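Local coordinates for protein sulfide-quinone reductase (Aquifex aeolicus, PDB 3HYW) that oxidises hydrogen sulfide with the help of a quinone, using bound FAD and building polysulfide on its active-site cysteines, as a membrane-associated homotrimer, at residues P143-V154 against K179-S187. Residues are numbered along the deposited sequence; the frame is centred on the assembly and turned at random.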
ATOM      1  N   PRO A 143      -0.811  19.030 -27.863  1.00 37.25           N
ATOM      2  CA  PRO A 143      -0.596  18.249 -26.639  1.00 36.99           C
ATOM      3  C   PRO A 143       0.876  18.169 -26.221  1.00 36.70           C
ATOM      4  O   PRO A 143       1.763  18.064 -27.068  1.00 36.75           O
ATOM      5  CB  PRO A 143      -1.134  16.861 -27.007  1.00 37.03           C
ATOM      6  CG  PRO A 143      -1.055  16.805 -28.496  1.00 37.54           C
ATOM      7  CD  PRO A 143      -1.352  18.197 -28.953  1.00 37.29           C
ATOM      8  N   GLY A 144       1.111  18.241 -24.916  1.00 36.01           N
ATOM      9  CA  GLY A 144       2.447  18.164 -24.345  1.00 35.30           C
ATOM     10  C   GLY A 144       2.333  17.903 -22.854  1.00 34.81           C
ATOM     11  O   GLY A 144       1.225  17.693 -22.354  1.00 34.46           O
ATOM     12  N   PRO A 145       3.475  17.918 -22.138  1.00 34.31           N
ATOM     13  CA  PRO A 145       3.520  17.587 -20.718  1.00 33.73           C
ATOM     14  C   PRO A 145       2.699  18.534 -19.857  1.00 33.13           C
ATOM     15  O   PRO A 145       2.788  19.756 -19.999  1.00 32.61           O
ATOM     16  CB  PRO A 145       5.011  17.715 -20.364  1.00 33.73           C
ATOM     17  CG  PRO A 145       5.726  17.656 -21.643  1.00 34.20           C
ATOM     18  CD  PRO A 145       4.811  18.248 -22.663  1.00 34.32           C
ATOM     19  N   VAL A 146       1.900  17.949 -18.974  1.00 33.01           N
ATOM     20  CA  VAL A 146       1.148  18.705 -17.980  1.00 32.71           C
ATOM     21  C   VAL A 146       1.730  18.450 -16.598  1.00 32.71           C
ATOM     22  O   VAL A 146       2.080  17.315 -16.253  1.00 32.58           O
ATOM     23  CB  VAL A 146      -0.353  18.343 -18.020  1.00 32.89           C
ATOM     24  CG1 VAL A 146      -1.095  18.881 -16.796  1.00 32.46           C
ATOM     25  CG2 VAL A 146      -0.975  18.892 -19.279  1.00 32.97           C
ATOM     26  N   VAL A 147       1.869  19.521 -15.825  1.00 32.78           N
ATOM     27  CA  VAL A 147       2.154  19.395 -14.403  1.00 33.01           C
ATOM     28  C   VAL A 147       1.233  20.283 -13.579  1.00 32.52           C
ATOM     29  O   VAL A 147       1.000  21.451 -13.896  1.00 32.46           O
ATOM     30  CB  VAL A 147       3.678  19.554 -14.057  1.00 33.35           C
ATOM     31  CG1 VAL A 147       4.308  20.642 -14.863  1.00 34.82           C
ATOM     32  CG2 VAL A 147       3.904  19.771 -12.570  1.00 33.34           C
ATOM     33  N   ILE A 148       0.681  19.683 -12.536  1.00 32.21           N
ATOM     34  CA  ILE A 148      -0.315  20.322 -11.697  1.00 31.68           C
ATOM     35  C   ILE A 148       0.145  20.106 -10.263  1.00 31.56           C
ATOM     36  O   ILE A 148       0.812  19.126  -9.974  1.00 31.37           O
ATOM     37  CB  ILE A 148      -1.725  19.698 -11.954  1.00 31.75           C
ATOM     38  CG1 ILE A 148      -2.197  20.028 -13.379  1.00 31.47           C
ATOM     39  CG2 ILE A 148      -2.761  20.194 -10.933  1.00 30.81           C
ATOM     40  CD1 ILE A 148      -3.209  19.052 -13.956  1.00 30.40           C
ATOM     41  N   GLY A 149      -0.186  21.026  -9.365  1.00 31.46           N
ATOM     42  CA  GLY A 149       0.084  20.770  -7.965  1.00 31.10           C
ATOM     43  C   GLY A 149      -0.007  21.958  -7.043  1.00 31.33           C
ATOM     44  O   GLY A 149      -0.791  22.884  -7.262  1.00 30.81           O
ATOM     45  N   ALA A 150       0.809  21.902  -5.998  1.00 31.40           N
ATOM     46  CA  ALA A 150       0.787  22.886  -4.932  1.00 31.57           C
ATOM     47  C   ALA A 150       2.204  23.318  -4.572  1.00 31.56           C
ATOM     48  O   ALA A 150       3.114  22.493  -4.459  1.00 31.43           O
ATOM     49  CB  ALA A 150       0.083  22.314  -3.721  1.00 31.45           C
ATOM     50  N   ILE A 151       2.378  24.626  -4.421  1.00 31.74           N
ATOM     51  CA  ILE A 151       3.642  25.210  -3.992  1.00 31.60           C
ATOM     52  C   ILE A 151       3.745  25.060  -2.463  1.00 31.86           C
ATOM     53  O   ILE A 151       2.786  24.613  -1.823  1.00 31.96           O
ATOM     54  CB  ILE A 151       3.770  26.704  -4.456  1.00 31.80           C
ATOM     55  CG1 ILE A 151       2.739  27.603  -3.751  1.00 31.31           C
ATOM     56  CG2 ILE A 151       3.632  26.805  -5.977  1.00 31.62           C
ATOM     57  CD1 ILE A 151       2.967  29.099  -3.947  1.00 31.24           C
ATOM     58  N   PRO A 152       4.908  25.395  -1.869  1.00 31.89           N
ATOM     59  CA  PRO A 152       4.987  25.377  -0.407  1.00 31.81           C
ATOM     60  C   PRO A 152       4.013  26.363   0.243  1.00 32.18           C
ATOM     61  O   PRO A 152       3.700  27.400  -0.351  1.00 31.98           O
ATOM     62  CB  PRO A 152       6.431  25.805  -0.128  1.00 31.59           C
ATOM     63  CG  PRO A 152       7.168  25.462  -1.381  1.00 31.64           C
ATOM     64  CD  PRO A 152       6.203  25.755  -2.480  1.00 31.89           C
ATOM     65  N   GLY A 153       3.541  26.026   1.444  1.00 32.34           N
ATOM     66  CA  GLY A 153       2.607  26.876   2.193  1.00 32.62           C
ATOM     67  C   GLY A 153       1.156  26.774   1.755  1.00 32.98           C
ATOM     68  O   GLY A 153       0.288  27.462   2.298  1.00 32.99           O
ATOM     69  N   VAL A 154       0.879  25.915   0.778  1.00 33.06           N
ATOM     70  CA  VAL A 154      -0.489  25.718   0.318  1.00 33.34           C
ATOM     71  C   VAL A 154      -1.320  25.102   1.442  1.00 33.95           C
ATOM     72  O   VAL A 154      -0.800  24.362   2.279  1.00 33.79           O
ATOM     73  CB  VAL A 154      -0.557  24.907  -1.004  1.00 33.24           C
ATOM     74  CG1 VAL A 154      -1.954  24.296  -1.240  1.00 32.37           C
ATOM     75  CG2 VAL A 154      -0.191  25.807  -2.188  1.00 31.97           C
ATOM     76  N   LYS A 179      -1.150  11.241 -25.554  1.00 32.68           N
ATOM     77  CA  LYS A 179      -0.222  12.274 -26.015  1.00 32.90           C
ATOM     78  C   LYS A 179       0.168  13.241 -24.898  1.00 32.61           C
ATOM     79  O   LYS A 179       1.038  14.091 -25.094  1.00 32.71           O
ATOM     80  CB  LYS A 179      -0.826  13.068 -27.179  1.00 33.09           C
ATOM     81  CG  LYS A 179      -1.181  12.243 -28.405  1.00 34.83           C
ATOM     82  CD  LYS A 179      -1.155  13.103 -29.668  1.00 37.24           C
ATOM     83  CE  LYS A 179      -1.651  12.335 -30.891  1.00 38.90           C
ATOM     84  NZ  LYS A 179      -3.118  12.019 -30.808  1.00 39.81           N
ATOM     85  N   VAL A 180      -0.474  13.116 -23.735  1.00 32.22           N
ATOM     86  CA  VAL A 180      -0.287  14.082 -22.643  1.00 31.88           C
ATOM     87  C   VAL A 180       0.260  13.442 -21.357  1.00 31.81           C
ATOM     88  O   VAL A 180      -0.502  12.855 -20.571  1.00 31.57           O
ATOM     89  CB  VAL A 180      -1.594  14.872 -22.333  1.00 31.80           C
ATOM     90  CG1 VAL A 180      -1.345  15.917 -21.255  1.00 31.77           C
ATOM     91  CG2 VAL A 180      -2.137  15.544 -23.590  1.00 32.08           C
ATOM     92  N   PRO A 181       1.591  13.534 -21.146  1.00 31.73           N
ATOM     93  CA  PRO A 181       2.155  13.144 -19.861  1.00 31.60           C
ATOM     94  C   PRO A 181       1.596  14.025 -18.751  1.00 31.58           C
ATOM     95  O   PRO A 181       1.454  15.239 -18.932  1.00 31.58           O
ATOM     96  CB  PRO A 181       3.661  13.392 -20.049  1.00 31.75           C
ATOM     97  CG  PRO A 181       3.872  13.327 -21.524  1.00 31.59           C
ATOM     98  CD  PRO A 181       2.639  13.960 -22.091  1.00 31.84           C
ATOM     99  N   MET A 182       1.246  13.410 -17.626  1.00 31.51           N
ATOM    100  CA  MET A 182       0.722  14.149 -16.492  1.00 31.79           C
ATOM    101  C   MET A 182       1.518  13.855 -15.238  1.00 31.44           C
ATOM    102  O   MET A 182       1.770  12.690 -14.904  1.00 31.24           O
ATOM    103  CB  MET A 182      -0.760  13.838 -16.268  1.00 31.64           C
ATOM    104  CG  MET A 182      -1.666  14.393 -17.348  1.00 32.08           C
ATOM    105  SD  MET A 182      -3.425  14.192 -17.008  1.00 33.40           S
ATOM    106  CE  MET A 182      -3.600  15.314 -15.620  1.00 33.49           C
ATOM    107  N   THR A 183       1.908  14.926 -14.553  1.00 30.97           N
ATOM    108  CA  THR A 183       2.675  14.832 -13.323  1.00 30.75           C
ATOM    109  C   THR A 183       2.079  15.753 -12.269  1.00 30.77           C
ATOM    110  O   THR A 183       1.779  16.920 -12.536  1.00 31.09           O
ATOM    111  CB  THR A 183       4.177  15.161 -13.555  1.00 30.86           C
ATOM    112  OG1 THR A 183       4.719  14.236 -14.504  1.00 30.02           O
ATOM    113  CG2 THR A 183       4.975  15.065 -12.249  1.00 30.35           C
ATOM    114  N   PHE A 184       1.906  15.209 -11.073  1.00 30.40           N
ATOM    115  CA  PHE A 184       1.380  15.953  -9.945  1.00 30.51           C
ATOM    116  C   PHE A 184       2.528  16.231  -8.986  1.00 30.35           C
ATOM    117  O   PHE A 184       3.227  15.306  -8.581  1.00 30.70           O
ATOM    118  CB  PHE A 184       0.281  15.132  -9.264  1.00 30.28           C
ATOM    119  CG  PHE A 184      -0.544  15.911  -8.285  1.00 30.18           C
ATOM    120  CD1 PHE A 184      -1.671  16.607  -8.709  1.00 30.65           C
ATOM    121  CD2 PHE A 184      -0.215  15.925  -6.934  1.00 30.68           C
ATOM    122  CE1 PHE A 184      -2.446  17.338  -7.803  1.00 30.75           C
ATOM    123  CE2 PHE A 184      -0.987  16.646  -6.024  1.00 30.31           C
ATOM    124  CZ  PHE A 184      -2.106  17.350  -6.462  1.00 30.17           C
ATOM    125  N   ILE A 185       2.742  17.503  -8.648  1.00 30.17           N
ATOM    126  CA  ILE A 185       3.844  17.887  -7.747  1.00 29.98           C
ATOM    127  C   ILE A 185       3.297  18.663  -6.552  1.00 29.90           C
ATOM    128  O   ILE A 185       2.655  19.699  -6.712  1.00 29.89           O
ATOM    129  CB  ILE A 185       4.937  18.728  -8.460  1.00 29.99           C
ATOM    130  CG1 ILE A 185       5.455  18.010  -9.710  1.00 30.27           C
ATOM    131  CG2 ILE A 185       6.094  19.034  -7.491  1.00 30.11           C
ATOM    132  CD1 ILE A 185       6.607  18.721 -10.407  1.00 30.14           C
ATOM    133  N   THR A 186       3.548  18.154  -5.354  1.00 29.88           N
ATOM    134  CA  THR A 186       2.955  18.751  -4.159  1.00 29.49           C
ATOM    135  C   THR A 186       3.926  18.964  -2.992  1.00 29.53           C
ATOM    136  O   THR A 186       4.910  18.228  -2.824  1.00 29.25           O
ATOM    137  CB  THR A 186       1.706  17.944  -3.701  1.00 29.99           C
ATOM    138  OG1 THR A 186       1.127  18.569  -2.551  1.00 28.49           O
ATOM    139  CG2 THR A 186       2.076  16.487  -3.383  1.00 29.15           C
ATOM    140  N   SER A 187       3.634  19.999  -2.205  1.00 29.45           N
ATOM    141  CA  SER A 187       4.303  20.269  -0.938  1.00 29.56           C
ATOM    142  C   SER A 187       3.897  19.273   0.158  1.00 29.97           C
ATOM    143  O   SER A 187       4.615  19.107   1.147  1.00 30.06           O
ATOM    144  CB  SER A 187       4.001  21.700  -0.492  1.00 29.58           C
ATOM    145  OG  SER A 187       2.637  22.041  -0.730  1.00 30.01           O
TER
HETATM  146  O   HOH W   1       4.076  15.639 -17.034  1.00 31.65           O
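V147 and I185 meet on one face of two adjacent parallel strands, 146-150 and 182-185, a worked example of a beta-alpha-beta crossover whose connection is helix 158-173. With CG2 of V147 set anti to its own nitrogen (CG1 at chi1 40°), that methyl comes 3.6 Å from I185 CD1, the two side chains slanting across each other. The other face looks to the helix: V146 CG2 packs 3.6 Å from V180 CG1, I148 and M182 run side by side, their ends CD1 and CE 4.1 Å apart, while V146 touches L167 and I148 touches F163 and A164. Over one face of the F184 ring, displaced toward its rim, sits G149 CA. Five backbone hydrogen bonds join the two segments, from V146 N to P181 O (2.7 Å) through A150 N to I185 O. Water 1 donates to V146 O (2.7 Å) and hydrogen-bonds T183 OG1, so that V146 O, already taking T183 N, is gripped twice. Beyond the strands, S187 OG donates to I151 O (2.8 Å) from above the carbonyl plane. The backbone ladder thus sets the register, apolar side chains seat the helix, the V147 face also carries the T183 hydroxyl, and S187 probably helps fix turn 151-154, whose V154 side chain lies about 8 Å from bound octathiocane and H2S.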